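NAD_Gly3P_dh, NAD-dependent glycerol-3-phosphate dehydrogenase (Streptosporangium roseum, PDB 5OCM) probably acts as an NADP-dependent imine reductase of the beta-hydroxyacid dehydrogenase-related family, binding NADP(+) in a Rossmann-type domain. Local coordinates at residues 25-30 against 146-151. Sequence-based numbering, arbitrary orientation.
Sequences DGHATT and EPTLRS
A hydrogen-bonded contact in which Ser-151 OG bridges His-27 and Asp-25, flanked by a CH-pi contact between Thr-148 and His-27, joins the turn after helix 13-24 to helix 139-149 and the 3-10 turn that follows it. Two hydrogen bonds meet at the serine hydroxyl: His-27 NE2 donates to Ser-151 OG (2.9 Å), and Ser-151 OG donates in turn to Asp-25 OD2 (3.0 Å). The serine oxygen lies only 10° out of the imidazole plane, as expected for an in-plane N-H donor, whereas the carboxylate oxygen is met on its anti side. Over one ring face sits the methyl of Thr-148, with CG2 4.0 Å from the His-27 ring centroid and 15° off the normal; OG1 stands beside the backbone N (chi1 -60°) and CG2 anti to it, which leaves OG1 nearer the rim, 3.8 Å from His-27 CE1. Asp-25 O lies beyond the opposite face. Replacing His-27 with alanine removes the ring, which would probably leave Ser-151 OG held by Asp-25 alone in this contact and the Thr-148 methyl without its aromatic face. Phe-22 of helix 13-24 also touches Thr-148 and Ser-151, so that helix itself packs against residues 146-151. The backbone here follows a Schellman motif: Gly-26, at positive phi, is its C-prime residue, and His-27 N bonds to Phe-22 O. Such a helix-ending turn leads into strand 29-32, completing the first beta-alpha-beta crossover of the Rossmann-type domain.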
loop_
_atom_site.group_PDB
_atom_site.type_symbol
_atom_site.label_atom_id
_atom_site.label_comp_id
_atom_site.label_asym_id
_atom_site.label_seq_id
_atom_site.Cartn_x
_atom_site.Cartn_y
_atom_site.Cartn_z
ATOM N N ASP A 25 -15.843 17.399 21.115
ATOM C CA ASP A 25 -16.647 16.460 21.877
ATOM C C ASP A 25 -17.056 16.931 23.254
ATOM O O ASP A 25 -17.565 16.144 24.043
ATOM C CB ASP A 25 -15.981 15.107 21.952
ATOM C CG ASP A 25 -16.238 14.264 20.679
ATOM O OD1 ASP A 25 -16.883 14.745 19.674
ATOM O OD2 ASP A 25 -15.778 13.113 20.718
ATOM N N GLY A 26 -16.829 18.199 23.534
ATOM C CA GLY A 26 -17.388 18.827 24.723
ATOM C C GLY A 26 -16.475 18.740 25.909
ATOM O O GLY A 26 -16.883 19.102 26.985
ATOM N N HIS A 27 -15.257 18.238 25.762
ATOM C CA HIS A 27 -14.353 18.129 26.932
ATOM C C HIS A 27 -13.733 19.495 27.260
ATOM O O HIS A 27 -13.261 20.205 26.371
ATOM C CB HIS A 27 -13.233 17.129 26.683
ATOM C CG HIS A 27 -13.730 15.762 26.388
ATOM N ND1 HIS A 27 -14.276 14.947 27.355
ATOM C CD2 HIS A 27 -13.779 15.066 25.225
ATOM C CE1 HIS A 27 -14.662 13.807 26.787
ATOM N NE2 HIS A 27 -14.372 13.861 25.495
ATOM N N ALA A 28 -13.712 19.861 28.532
ATOM C CA ALA A 28 -12.950 21.016 28.965
ATOM C C ALA A 28 -11.469 20.734 28.764
ATOM O O ALA A 28 -10.967 19.735 29.298
ATOM C CB ALA A 28 -13.251 21.354 30.417
ATOM N N THR A 29 -10.809 21.596 28.022
ATOM C CA THR A 29 -9.475 21.334 27.532
ATOM C C THR A 29 -8.531 22.479 27.845
ATOM O O THR A 29 -8.780 23.635 27.479
ATOM C CB THR A 29 -9.503 21.069 25.995
ATOM O OG1 THR A 29 -10.423 20.024 25.729
ATOM C CG2 THR A 29 -8.171 20.683 25.513
ATOM N N THR A 30 -7.420 22.158 28.505
ATOM C CA THR A 30 -6.313 23.081 28.722
ATOM C C THR A 30 -5.172 22.731 27.752
ATOM O O THR A 30 -4.875 21.549 27.510
ATOM C CB THR A 30 -5.798 23.016 30.157
ATOM O OG1 THR A 30 -6.851 23.458 31.049
ATOM C CG2 THR A 30 -4.576 23.876 30.375
ATOM N N GLU A 146 -10.788 5.346 27.996
ATOM C CA GLU A 146 -11.242 5.102 26.603
ATOM C C GLU A 146 -12.369 6.023 26.163
ATOM O O GLU A 146 -12.343 6.485 25.018
ATOM C CB GLU A 146 -11.601 3.620 26.385
ATOM C CG GLU A 146 -12.144 3.215 25.000
ATOM C CD GLU A 146 -12.559 1.708 24.895
ATOM O OE1 GLU A 146 -12.849 1.041 25.960
ATOM O OE2 GLU A 146 -12.534 1.165 23.755
ATOM N N PRO A 147 -13.364 6.294 27.027
ATOM C CA PRO A 147 -14.460 7.159 26.542
ATOM C C PRO A 147 -13.990 8.556 26.142
ATOM O O PRO A 147 -14.439 9.069 25.105
ATOM C CB PRO A 147 -15.454 7.205 27.738
ATOM C CG PRO A 147 -15.175 5.955 28.490
ATOM C CD PRO A 147 -13.677 5.699 28.335
ATOM N N THR A 148 -13.030 9.118 26.870
ATOM C CA THR A 148 -12.411 10.378 26.501
ATOM C C THR A 148 -11.418 10.241 25.324
ATOM O O THR A 148 -11.471 11.050 24.386
ATOM C CB THR A 148 -11.708 11.008 27.707
ATOM O OG1 THR A 148 -12.706 11.207 28.695
ATOM C CG2 THR A 148 -11.142 12.350 27.376
ATOM N N LEU A 149 -10.565 9.227 25.369
ATOM C CA LEU A 149 -9.623 8.987 24.266
ATOM C C LEU A 149 -10.351 8.781 22.940
ATOM O O LEU A 149 -9.840 9.196 21.889
ATOM C CB LEU A 149 -8.730 7.783 24.548
ATOM C CG LEU A 149 -7.749 8.100 25.711
ATOM C CD1 LEU A 149 -7.063 6.829 26.215
ATOM C CD2 LEU A 149 -6.750 9.217 25.419
ATOM N N ARG A 150 -11.538 8.180 22.991
ATOM C CA ARG A 150 -12.330 7.969 21.764
ATOM C C ARG A 150 -12.723 9.247 21.043
ATOM O O ARG A 150 -13.064 9.200 19.841
ATOM C CB ARG A 150 -13.581 7.085 22.009
ATOM C CG ARG A 150 -13.229 5.601 22.116
ATOM C CD ARG A 150 -14.386 4.645 22.481
ATOM N NE ARG A 150 -15.382 4.775 21.405
ATOM C CZ ARG A 150 -15.298 4.196 20.181
ATOM N NH1 ARG A 150 -14.310 3.348 19.856
ATOM N NH2 ARG A 150 -16.242 4.479 19.276
ATOM N N SER A 151 -12.640 10.414 21.686
ATOM C CA SER A 151 -12.825 11.669 20.980
ATOM C C SER A 151 -11.876 11.864 19.816
ATOM O O SER A 151 -12.177 12.596 18.877
ATOM C CB SER A 151 -12.671 12.868 21.936
ATOM O OG SER A 151 -13.739 12.833 22.871
#